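Local structure of O-methyltransferase family 2 (Planctopirus limnophila, 5I2H) at residues 41-46 / 78-83; 198-203 / 296-301; 212-215 / 220-223. The protein probably transfers a methyl group from S-adenosyl-L-methionine to a hydroxyl of a small-molecule acceptor, and binds the flavone apigenin. One frame throughout, in Å; residues are numbered along the deposited sequence.

Contact 1 of 3, residues 41-46 / 78-83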
ATOM      1  N   HIS A  41      -1.387  20.858   0.523  1.00 19.45           N
ATOM      2  CA  HIS A  41      -1.285  21.612  -0.729  1.00 22.89           C
ATOM      3  C   HIS A  41       0.099  21.491  -1.379  1.00 19.02           C
ATOM      4  O   HIS A  41       0.521  22.404  -2.100  1.00 18.20           O
ATOM      5  CB  HIS A  41      -1.606  23.110  -0.563  1.00 29.36           C
ATOM      6  CG  HIS A  41      -2.621  23.449   0.491  1.00 34.07           C
ATOM      7  ND1 HIS A  41      -3.982  23.376   0.273  1.00 36.39           N
ATOM      8  CD2 HIS A  41      -2.470  23.943   1.748  1.00 34.35           C
ATOM      9  CE1 HIS A  41      -4.624  23.780   1.358  1.00 36.28           C
ATOM     10  NE2 HIS A  41      -3.730  24.126   2.269  1.00 34.97           N
ATOM     11  N   VAL A  42       0.800  20.362  -1.159  1.00 16.80           N
ATOM     12  CA  VAL A  42       2.188  20.213  -1.618  1.00 16.37           C
ATOM     13  C   VAL A  42       2.313  20.469  -3.117  1.00 15.42           C
ATOM     14  O   VAL A  42       3.237  21.155  -3.575  1.00 15.85           O
ATOM     15  CB  VAL A  42       2.717  18.816  -1.258  1.00 18.25           C
ATOM     16  CG1 VAL A  42       4.112  18.618  -1.808  1.00 20.56           C
ATOM     17  CG2 VAL A  42       2.724  18.663   0.227  1.00 19.19           C
ATOM     18  N   PHE A  43       1.429  19.862  -3.912  1.00 16.32           N
ATOM     19  CA  PHE A  43       1.595  19.889  -5.367  1.00 16.04           C
ATOM     20  C   PHE A  43       1.219  21.243  -5.936  1.00 18.84           C
ATOM     21  O   PHE A  43       1.911  21.761  -6.819  1.00 20.01           O
ATOM     22  CB  PHE A  43       0.773  18.768  -5.987  1.00 16.28           C
ATOM     23  CG  PHE A  43       1.104  17.426  -5.390  1.00 16.35           C
ATOM     24  CD1 PHE A  43       2.337  16.838  -5.648  1.00 17.46           C
ATOM     25  CD2 PHE A  43       0.235  16.818  -4.498  1.00 15.49           C
ATOM     26  CE1 PHE A  43       2.683  15.611  -5.060  1.00 18.00           C
ATOM     27  CE2 PHE A  43       0.577  15.606  -3.892  1.00 16.44           C
ATOM     28  CZ  PHE A  43       1.800  14.999  -4.189  1.00 16.71           C
ATOM     29  N   ASP A  44       0.169  21.854  -5.398  1.00 19.65           N
ATOM     30  CA  ASP A  44      -0.176  23.184  -5.863  1.00 20.71           C
ATOM     31  C   ASP A  44       0.924  24.181  -5.513  1.00 21.94           C
ATOM     32  O   ASP A  44       1.198  25.109  -6.295  1.00 23.21           O
ATOM     33  CB  ASP A  44      -1.525  23.595  -5.275  1.00 21.81           C
ATOM     34  CG  ASP A  44      -2.686  22.744  -5.795  1.00 25.88           C
ATOM     35  OD1 ASP A  44      -2.705  22.406  -6.991  1.00 25.21           O
ATOM     36  OD2 ASP A  44      -3.575  22.388  -4.993  1.00 30.91           O
ATOM     37  N   ILE A  45       1.582  23.999  -4.364  1.00 18.74           N
ATOM     38  CA  ILE A  45       2.662  24.907  -3.992  1.00 18.05           C
ATOM     39  C   ILE A  45       3.859  24.728  -4.922  1.00 18.53           C
ATOM     40  O   ILE A  45       4.373  25.694  -5.500  1.00 18.57           O
ATOM     41  CB  ILE A  45       3.046  24.702  -2.521  1.00 18.49           C
ATOM     42  CG1 ILE A  45       1.922  25.230  -1.629  1.00 20.03           C
ATOM     43  CG2 ILE A  45       4.391  25.366  -2.223  1.00 18.27           C
ATOM     44  CD1 ILE A  45       2.085  24.887  -0.164  1.00 20.76           C
ATOM     45  N   LEU A  46       4.307  23.486  -5.110  1.00 17.01           N
ATOM     46  CA  LEU A  46       5.521  23.291  -5.889  1.00 17.86           C
ATOM     47  C   LEU A  46       5.294  23.519  -7.378  1.00 20.25           C
ATOM     48  O   LEU A  46       6.253  23.819  -8.107  1.00 22.64           O
ATOM     49  CB  LEU A  46       6.084  21.896  -5.613  1.00 17.12           C
ATOM     50  CG  LEU A  46       6.862  21.790  -4.291  1.00 19.18           C
ATOM     51  CD1 LEU A  46       7.104  20.331  -3.977  1.00 19.86           C
ATOM     52  CD2 LEU A  46       8.199  22.507  -4.360  1.00 18.80           C
ATOM     53  N   GLN A  78       7.633   8.796  -7.272  0.55 12.93           N
ATOM     54  CA  GLN A  78       7.913   9.403  -8.580  0.55 13.04           C
ATOM     55  C   GLN A  78       7.023  10.621  -8.827  0.55 11.13           C
ATOM     56  O   GLN A  78       6.604  10.908  -9.958  0.55 12.63           O
ATOM     57  CB  GLN A  78       7.776   8.382  -9.710  0.55 15.33           C
ATOM     58  CG  GLN A  78       8.623   7.145  -9.502  0.55 21.21           C
ATOM     59  CD  GLN A  78       9.175   6.622 -10.805  0.55 24.56           C
ATOM     60  OE1 GLN A  78       8.431   6.140 -11.652  0.55 25.66           O
ATOM     61  NE2 GLN A  78      10.485   6.758 -10.990  0.55 27.25           N
ATOM     62  N   LEU A  79       6.745  11.360  -7.755  1.00  9.61           N
ATOM     63  CA  LEU A  79       5.901  12.553  -7.839  1.00 11.59           C
ATOM     64  C   LEU A  79       6.673  13.843  -7.625  1.00 13.93           C
ATOM     65  O   LEU A  79       6.268  14.897  -8.132  1.00 14.00           O
ATOM     66  CB  LEU A  79       4.761  12.467  -6.818  1.00 10.90           C
ATOM     67  CG  LEU A  79       3.850  11.253  -7.021  1.00 11.27           C
ATOM     68  CD1 LEU A  79       2.841  11.145  -5.874  1.00 11.95           C
ATOM     69  CD2 LEU A  79       3.157  11.331  -8.397  1.00 13.25           C
ATOM     70  N   LEU A  80       7.761  13.786  -6.862  1.00 13.52           N
ATOM     71  CA  LEU A  80       8.708  14.886  -6.775  1.00 14.42           C
ATOM     72  C   LEU A  80      10.069  14.410  -7.256  1.00 15.06           C
ATOM     73  O   LEU A  80      10.352  13.208  -7.334  1.00 14.76           O
ATOM     74  CB  LEU A  80       8.828  15.427  -5.347  1.00 15.50           C
ATOM     75  CG  LEU A  80       7.574  15.909  -4.624  1.00 18.23           C
ATOM     76  CD1 LEU A  80       7.923  16.443  -3.227  1.00 17.10           C
ATOM     77  CD2 LEU A  80       6.869  16.959  -5.397  1.00 19.39           C
ATOM     78  N   THR A  81      10.923  15.369  -7.570  1.00 18.77           N
ATOM     79  CA  THR A  81      12.261  15.051  -8.018  1.00 20.96           C
ATOM     80  C   THR A  81      13.228  16.053  -7.401  1.00 20.62           C
ATOM     81  O   THR A  81      12.862  17.195  -7.094  1.00 20.40           O
ATOM     82  CB  THR A  81      12.341  15.035  -9.554  1.00 23.88           C
ATOM     83  OG1 THR A  81      13.667  14.666  -9.944  1.00 26.75           O
ATOM     84  CG2 THR A  81      12.008  16.388 -10.144  1.00 23.57           C
ATOM     85  N   LYS A  82      14.451  15.591  -7.152  1.00 20.35           N
ATOM     86  CA  LYS A  82      15.498  16.440  -6.578  1.00 24.11           C
ATOM     87  C   LYS A  82      16.498  16.803  -7.671  1.00 33.63           C
ATOM     88  O   LYS A  82      17.390  16.015  -7.984  1.00 34.78           O
ATOM     89  CB  LYS A  82      16.180  15.746  -5.407  1.00 23.88           C
ATOM     90  CG  LYS A  82      15.266  15.610  -4.214  1.00 24.88           C
ATOM     91  CD  LYS A  82      16.013  15.158  -2.937  1.00 24.75           C
ATOM     92  CE  LYS A  82      15.024  14.988  -1.784  1.00 24.49           C
ATOM     93  NZ  LYS A  82      15.609  14.516  -0.491  1.00 23.05           N
ATOM     94  N   ARG A  83      16.360  18.023  -8.209  1.00 40.50           N
ATOM     95  CA  ARG A  83      17.128  18.571  -9.348  1.00 43.04           C
ATOM     96  C   ARG A  83      17.669  17.519 -10.305  1.00 46.07           C
ATOM     97  O   ARG A  83      18.861  17.517 -10.617  1.00 48.80           O
ATOM     98  CB  ARG A  83      18.284  19.432  -8.839  1.00 43.07           C
TER
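F43 and L80 mark the nearest backbone approach between the first turn of helix 42-48 and strand 80-82, their CA atoms 8.8 Å apart, so side chains alone bridge the gap and no hydrogen bond crosses it. The closest pair is L46 and L80: L46 CD1 rests 3.7 Å from L80 CD2, and L80 CD1 is only slightly farther, so that one methyl meets the forked end of the other leucine. The two side chains lie at about a right angle. F43 uses one ring atom: its CG stands beside the backbone N (chi1 -54°), which brings CE1 to 4.2 Å from CB of L79, just ahead of the strand, and a little farther from L80 CD2. All four residues are buried, and the join is purely apolar. Two residues before the strand, Q78, with positive phi, ends helix 64-76 in a Schellman motif; L79 and L80, which follow it, both point toward helix 42-48. The arrangement is consistent with a winged-helix dimerisation domain: L90 of the partner strand 88-90 touches F43, L46 and L80, L74 of helix 64-76 backs F43 and L80, and L79 meets L33 of helix 26-39 and I20 of the second subunit.

Contact 2 of 3, residues 198-203 / 296-301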
ATOM      1  N   ARG A 198      34.727 -12.886  21.627  1.00 16.16           N
ATOM      2  CA  ARG A 198      34.328 -11.497  21.787  1.00 13.01           C
ATOM      3  C   ARG A 198      33.104 -11.403  22.678  1.00 12.28           C
ATOM      4  O   ARG A 198      32.332 -12.355  22.791  1.00 12.97           O
ATOM      5  CB  ARG A 198      34.040 -10.836  20.441  1.00 13.03           C
ATOM      6  CG  ARG A 198      35.308 -10.872  19.521  1.00 14.01           C
ATOM      7  CD  ARG A 198      35.101 -10.241  18.151  1.00 14.32           C
ATOM      8  NE  ARG A 198      34.882  -8.793  18.144  1.00 15.07           N
ATOM      9  CZ  ARG A 198      35.849  -7.891  18.281  1.00 16.56           C
ATOM     10  NH1 ARG A 198      37.109  -8.287  18.470  1.00 17.27           N
ATOM     11  NH2 ARG A 198      35.562  -6.595  18.254  1.00 16.11           N
ATOM     12  N   VAL A 199      32.965 -10.255  23.335  1.00 11.36           N
ATOM     13  CA  VAL A 199      31.769  -9.904  24.091  1.00 10.35           C
ATOM     14  C   VAL A 199      30.929  -8.993  23.214  1.00 10.22           C
ATOM     15  O   VAL A 199      31.392  -7.923  22.803  1.00 11.54           O
ATOM     16  CB  VAL A 199      32.124  -9.238  25.426  1.00 11.48           C
ATOM     17  CG1 VAL A 199      30.863  -8.754  26.142  1.00 12.97           C
ATOM     18  CG2 VAL A 199      32.926 -10.227  26.307  1.00 11.72           C
ATOM     19  N   LEU A 200      29.709  -9.430  22.900  1.00  9.18           N
ATOM     20  CA  LEU A 200      28.778  -8.675  22.074  1.00  7.98           C
ATOM     21  C   LEU A 200      27.725  -8.067  22.993  1.00  8.87           C
ATOM     22  O   LEU A 200      26.997  -8.802  23.677  1.00 10.65           O
ATOM     23  CB  LEU A 200      28.123  -9.590  21.043  1.00  8.35           C
ATOM     24  CG  LEU A 200      26.947  -9.000  20.245  1.00 10.02           C
ATOM     25  CD1 LEU A 200      27.389  -7.735  19.471  1.00 10.35           C
ATOM     26  CD2 LEU A 200      26.334 -10.044  19.290  1.00 10.75           C
ATOM     27  N   LEU A 201      27.674  -6.738  23.033  1.00  8.48           N
ATOM     28  CA  LEU A 201      26.676  -5.977  23.787  1.00  8.66           C
ATOM     29  C   LEU A 201      25.592  -5.473  22.850  1.00  8.42           C
ATOM     30  O   LEU A 201      25.883  -4.769  21.875  1.00 10.06           O
ATOM     31  CB  LEU A 201      27.324  -4.776  24.494  1.00 10.07           C
ATOM     32  CG  LEU A 201      26.408  -3.713  25.121  1.00  9.77           C
ATOM     33  CD1 LEU A 201      25.555  -4.281  26.263  1.00  9.90           C
ATOM     34  CD2 LEU A 201      27.232  -2.487  25.601  1.00 11.72           C
ATOM     35  N   ASP A 202      24.347  -5.773  23.179  1.00  8.82           N
ATOM     36  CA  ASP A 202      23.186  -5.523  22.320  1.00  9.26           C
ATOM     37  C   ASP A 202      22.387  -4.455  23.053  1.00 10.05           C
ATOM     38  O   ASP A 202      21.731  -4.753  24.051  1.00 11.80           O
ATOM     39  CB  ASP A 202      22.430  -6.842  22.143  1.00 11.09           C
ATOM     40  CG  ASP A 202      21.401  -6.821  21.056  1.00 15.86           C
ATOM     41  OD1 ASP A 202      20.935  -5.732  20.689  1.00 19.11           O
ATOM     42  OD2 ASP A 202      21.016  -7.944  20.594  1.00 17.80           O
ATOM     43  N   VAL A 203      22.492  -3.208  22.600  1.00  8.98           N
ATOM     44  CA  VAL A 203      21.873  -2.076  23.287  1.00 11.45           C
ATOM     45  C   VAL A 203      20.463  -1.873  22.752  1.00 10.33           C
ATOM     46  O   VAL A 203      20.273  -1.699  21.539  1.00 10.00           O
ATOM     47  CB  VAL A 203      22.728  -0.806  23.129  1.00 12.53           C
ATOM     48  CG1 VAL A 203      21.999   0.456  23.739  1.00 12.10           C
ATOM     49  CG2 VAL A 203      24.075  -1.030  23.831  1.00 15.11           C
ATOM     50  N   ARG A 296      34.164  -2.941  17.709  1.00  9.91           N
ATOM     51  CA  ARG A 296      33.305  -2.599  16.580  1.00 10.13           C
ATOM     52  C   ARG A 296      31.983  -2.021  17.039  1.00 10.10           C
ATOM     53  O   ARG A 296      31.395  -2.485  18.018  1.00 11.37           O
ATOM     54  CB  ARG A 296      33.038  -3.822  15.688  1.00  9.16           C
ATOM     55  CG  ARG A 296      34.365  -4.393  15.140  1.00 10.99           C
ATOM     56  CD  ARG A 296      34.129  -5.618  14.263  1.00 12.23           C
ATOM     57  NE  ARG A 296      33.507  -6.746  14.986  1.00 13.00           N
ATOM     58  CZ  ARG A 296      33.227  -7.918  14.425  1.00 12.22           C
ATOM     59  NH1 ARG A 296      33.501  -8.104  13.137  1.00 14.33           N
ATOM     60  NH2 ARG A 296      32.680  -8.897  15.146  1.00 14.35           N
ATOM     61  N   LEU A 297      31.503  -1.033  16.293  1.00  9.80           N
ATOM     62  CA  LEU A 297      30.125  -0.611  16.376  1.00  9.94           C
ATOM     63  C   LEU A 297      29.392  -1.244  15.201  1.00  9.35           C
ATOM     64  O   LEU A 297      29.763  -1.037  14.034  1.00 11.24           O
ATOM     65  CB  LEU A 297      30.006   0.917  16.372  1.00 10.37           C
ATOM     66  CG  LEU A 297      28.576   1.444  16.440  1.00 11.92           C
ATOM     67  CD1 LEU A 297      27.995   1.128  17.817  1.00 13.32           C
ATOM     68  CD2 LEU A 297      28.577   2.944  16.146  1.00 12.30           C
ATOM     69  N   LEU A 298      28.380  -2.028  15.514  1.00  7.55           N
ATOM     70  CA  LEU A 298      27.538  -2.714  14.529  1.00  8.36           C
ATOM     71  C   LEU A 298      26.206  -1.988  14.479  1.00  8.88           C
ATOM     72  O   LEU A 298      25.423  -2.046  15.439  1.00 10.35           O
ATOM     73  CB  LEU A 298      27.333  -4.177  14.913  1.00  7.04           C
ATOM     74  CG  LEU A 298      28.622  -4.961  15.212  1.00  9.30           C
ATOM     75  CD1 LEU A 298      28.258  -6.346  15.793  1.00  9.68           C
ATOM     76  CD2 LEU A 298      29.627  -5.046  14.067  1.00 13.16           C
ATOM     77  N   ILE A 299      25.935  -1.306  13.371  1.00  8.42           N
ATOM     78  CA  ILE A 299      24.633  -0.664  13.179  1.00  8.15           C
ATOM     79  C   ILE A 299      23.855  -1.544  12.218  1.00  9.99           C
ATOM     80  O   ILE A 299      24.333  -1.824  11.110  1.00 12.28           O
ATOM     81  CB  ILE A 299      24.782   0.771  12.634  1.00  8.01           C
ATOM     82  CG1 ILE A 299      25.423   1.672  13.699  1.00  9.98           C
ATOM     83  CG2 ILE A 299      23.434   1.327  12.204  1.00  9.63           C
ATOM     84  CD1 ILE A 299      25.868   3.026  13.134  1.00 10.74           C
ATOM     85  N   HIS A 300      22.670  -2.000  12.636  1.00  8.45           N
ATOM     86  CA  HIS A 300      21.840  -2.858  11.795  1.00  7.67           C
ATOM     87  C   HIS A 300      20.528  -2.130  11.560  1.00  8.39           C
ATOM     88  O   HIS A 300      19.780  -1.890  12.505  1.00 10.51           O
ATOM     89  CB  HIS A 300      21.621  -4.223  12.452  1.00  8.20           C
ATOM     90  CG  HIS A 300      20.838  -5.188  11.615  1.00  8.94           C
ATOM     91  ND1 HIS A 300      19.721  -5.833  12.100  1.00 12.43           N
ATOM     92  CD2 HIS A 300      21.003  -5.625  10.336  1.00  8.73           C
ATOM     93  CE1 HIS A 300      19.227  -6.625  11.156  1.00 12.66           C
ATOM     94  NE2 HIS A 300      19.985  -6.518  10.082  1.00 11.49           N
ATOM     95  N   ASP A 301      20.269  -1.722  10.319  1.00  7.82           N
ATOM     96  CA  ASP A 301      19.103  -0.883  10.097  1.00  7.79           C
ATOM     97  C   ASP A 301      18.770  -0.930   8.613  1.00  8.60           C
ATOM     98  O   ASP A 301      19.429  -1.632   7.828  1.00  9.88           O
ATOM     99  CB  ASP A 301      19.362   0.555  10.609  1.00  9.06           C
ATOM    100  CG  ASP A 301      18.117   1.172  11.212  1.00 10.75           C
ATOM    101  OD1 ASP A 301      17.145   1.357  10.448  1.00 10.33           O
ATOM    102  OD2 ASP A 301      18.090   1.402  12.442  1.00 12.60           O
TER
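R198 and R296 meet at the starts of two parallel strands of the Rossmann-like methyltransferase sheet, strands 199-203 and 296-301. These are not sheet neighbours: strand 265-269 runs between them, so no backbone hydrogen bond joins the two and contact is made by side chains reaching over the intervening strand. The tightly packed part is the polar end. Both arginine chains bend at chi3, and the guanidinium planes stand almost perpendicular, 84° apart. R198 NE lies 3.7 Å from R296 NH2, while R198 NH2 is 3.9 Å from R296 NE; the backbone N of R296 sits at the edge of the R198 guanidinium, in its plane. The two positive groups gather round one carboxylate: D265 OD1, on the middle strand, takes salt bridges from R198 NH2 and R296 NE, which would favour its ionised form. The outer nitrogens are fixed too, R198 NH1 by Q184 O and R296 NH1 by P181 O, so each cation is held from more than one direction within the buried interior. Beyond this end the contact is loose. From L201 and I299 onward the side chains no longer meet, and the strands turn to other partners: D301 OD1 bonds to H273 ND1, in the apigenin pocket, and D202 OD2 to T211 OG1. Between the two regimes lies a single apolar touch. L200 carries its CG anti to the backbone N (chi1 170°), and the side chain meets that of L298 at about a right angle, CD1 to CD1 at 4.0 Å.

Contact 3 of 3, residues 212-215 / 220-223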
HETATM    1  N   MSE A 212      21.590 -13.834  20.394  1.00  8.71           N
HETATM    2  CA  MSE A 212      21.495 -15.279  20.587  1.00  7.84           C
HETATM    3  C   MSE A 212      21.948 -16.033  19.327  1.00  8.81           C
HETATM    4  O   MSE A 212      22.653 -17.038  19.448  1.00 10.43           O
HETATM    5  CB  MSE A 212      20.083 -15.696  20.987  1.00  8.78           C
HETATM    6  CG  MSE A 212      19.680 -15.065  22.305  1.00 11.15           C
HETATM    7 SE   MSE A 212      17.786 -15.304  22.534  0.79 13.58          SE
HETATM    8  CE  MSE A 212      17.622 -13.881  23.884  1.00 15.59           C
ATOM      9  N   ALA A 213      21.574 -15.561  18.130  1.00  8.88           N
ATOM     10  CA  ALA A 213      22.076 -16.205  16.917  1.00  7.18           C
ATOM     11  C   ALA A 213      23.598 -16.115  16.836  1.00  8.80           C
ATOM     12  O   ALA A 213      24.276 -17.108  16.529  1.00 10.37           O
ATOM     13  CB  ALA A 213      21.418 -15.596  15.680  1.00  6.91           C
ATOM     14  N   VAL A 214      24.162 -14.929  17.096  1.00  7.62           N
ATOM     15  CA  VAL A 214      25.618 -14.803  17.049  1.00  8.69           C
ATOM     16  C   VAL A 214      26.267 -15.768  18.036  1.00  8.83           C
ATOM     17  O   VAL A 214      27.270 -16.433  17.722  1.00 12.01           O
ATOM     18  CB  VAL A 214      26.021 -13.341  17.323  1.00 10.66           C
ATOM     19  CG1 VAL A 214      27.533 -13.216  17.553  1.00 11.63           C
ATOM     20  CG2 VAL A 214      25.578 -12.474  16.142  1.00 11.84           C
ATOM     21  N   LEU A 215      25.692 -15.896  19.230  1.00  8.88           N
ATOM     22  CA  LEU A 215      26.300 -16.793  20.216  1.00  8.18           C
ATOM     23  C   LEU A 215      26.216 -18.258  19.794  1.00 10.94           C
ATOM     24  O   LEU A 215      27.104 -19.042  20.163  1.00 11.65           O
ATOM     25  CB  LEU A 215      25.640 -16.630  21.590  1.00  9.08           C
ATOM     26  CG  LEU A 215      25.856 -15.279  22.283  1.00  8.34           C
ATOM     27  CD1 LEU A 215      25.176 -15.280  23.682  1.00  9.17           C
ATOM     28  CD2 LEU A 215      27.342 -14.895  22.372  1.00 11.32           C
ATOM     29  N   THR A 220      32.484 -19.529  21.585  1.00 16.83           N
ATOM     30  CA  THR A 220      33.397 -18.944  22.565  1.00 19.49           C
ATOM     31  C   THR A 220      33.027 -17.525  22.947  1.00 18.08           C
ATOM     32  O   THR A 220      33.707 -16.934  23.792  1.00 18.73           O
ATOM     33  CB  THR A 220      34.836 -18.927  22.052  1.00 21.83           C
ATOM     34  OG1 THR A 220      34.923 -18.075  20.904  1.00 23.22           O
ATOM     35  CG2 THR A 220      35.299 -20.316  21.676  1.00 23.25           C
ATOM     36  N   TRP A 221      31.993 -16.952  22.337  1.00 17.53           N
ATOM     37  CA  TRP A 221      31.651 -15.573  22.637  1.00 15.25           C
ATOM     38  C   TRP A 221      30.714 -15.499  23.822  1.00 13.46           C
ATOM     39  O   TRP A 221      30.134 -16.499  24.249  1.00 14.49           O
ATOM     40  CB  TRP A 221      30.986 -14.883  21.444  1.00 13.63           C
ATOM     41  CG  TRP A 221      31.896 -14.631  20.295  1.00 15.88           C
ATOM     42  CD1 TRP A 221      33.059 -15.287  19.997  1.00 17.44           C
ATOM     43  CD2 TRP A 221      31.706 -13.657  19.269  1.00 15.46           C
ATOM     44  NE1 TRP A 221      33.599 -14.788  18.822  1.00 18.22           N
ATOM     45  CE2 TRP A 221      32.783 -13.791  18.359  1.00 17.62           C
ATOM     46  CE3 TRP A 221      30.721 -12.686  19.022  1.00 14.96           C
ATOM     47  CZ2 TRP A 221      32.916 -12.979  17.234  1.00 17.66           C
ATOM     48  CZ3 TRP A 221      30.844 -11.889  17.903  1.00 15.68           C
ATOM     49  CH2 TRP A 221      31.943 -12.037  17.017  1.00 17.23           C
ATOM     50  N   ARG A 222      30.558 -14.285  24.357  0.60 12.28           N
ATOM     51  CA  ARG A 222      29.574 -13.996  25.390  0.60 11.82           C
ATOM     52  C   ARG A 222      28.749 -12.800  24.947  0.60 11.15           C
ATOM     53  O   ARG A 222      29.226 -11.929  24.221  0.60  9.68           O
ATOM     54  CB  ARG A 222      30.199 -13.679  26.777  0.60 14.31           C
ATOM     55  CG  ARG A 222      30.838 -14.873  27.457  0.60 18.66           C
ATOM     56  CD  ARG A 222      31.265 -14.564  28.918  0.60 21.09           C
ATOM     57  NE  ARG A 222      30.211 -14.058  29.813  0.60 24.35           N
ATOM     58  CZ  ARG A 222      29.482 -14.822  30.635  0.60 26.57           C
ATOM     59  NH1 ARG A 222      29.656 -16.138  30.663  0.60 26.47           N
ATOM     60  NH2 ARG A 222      28.576 -14.268  31.439  0.60 26.62           N
ATOM     61  N   GLY A 223      27.512 -12.750  25.404  1.00 10.40           N
ATOM     62  CA  GLY A 223      26.599 -11.700  25.013  1.00 11.08           C
ATOM     63  C   GLY A 223      26.034 -10.984  26.219  1.00 11.03           C
ATOM     64  O   GLY A 223      25.937 -11.544  27.309  1.00 12.54           O
TER
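L215, W221 and V214 carry this contact, which closes the turn between helix 209-217 and strand 222-227 in the beta-alpha-beta unit that starts from strand 199-203. The nearest CA atoms are those of L215 and W221, 6.0 Å apart. L215 contributes the largest buried area and uses it mainly against backbone. Its CG stands beside the backbone N (chi1 -67°) and its CD2 methyl lies along the chain entering the strand, 3.6 Å from R222 C and 3.7 Å from G223 N. The same methyl also meets a side chain, W221 CB, at 3.8 Å. The second methyl, CD1, turns to G223 and is 3.9 Å from its N; with no side chain at G223, a methyl can lie close over that part of the strand. V214, one position earlier on the helix, addresses the indole instead. With CG1 anti to the backbone N (chi1 169°), that methyl approaches the benzo part of W221 obliquely, 3.5 Å from CE3 and 3.6 Å from CZ3. Thus L215 packs at the root of the tryptophan while V214 packs against the six-membered ring. T220 OG1 lies in the plane of that indole, at its edge, and Y218 stacks on it. No hydrogen bond passes directly between the segments, but R247 bridges them, NH2 to L215 O and NH1 to W221 O. Outside the turn, R222 forms a salt bridge with E249. Helix 209-217 packs on helix 154-179 through A213, which touches A173 and A177, and through V214, which touches F176, and on L248 of strand 248-252 through L215.

In the fold
From the N terminus, contact 1 comes first, closing a 31-residue, largely helical loop inside the dimerisation domain. It is complete before contact 2 opens, and the two lie on opposite sides of the chain's centre, their own centres 39 Å apart. Contact 2 then closes a loop of 92 residues across the methyltransferase sheet, and contact 3, with only four residues between its segments, nests within it. These last two touch: strands 199-203 and 222-227 are sheet neighbours, probably hydrogen-bonded through L200 N to R222 O and R198 O to R222 N, and W221 packs on R296. Contact 1 ties helix 42-48 to the small two-stranded sheet, contact 2 spans an intervening strand of the larger sheet, and contact 3 joins that sheet to helix 209-217.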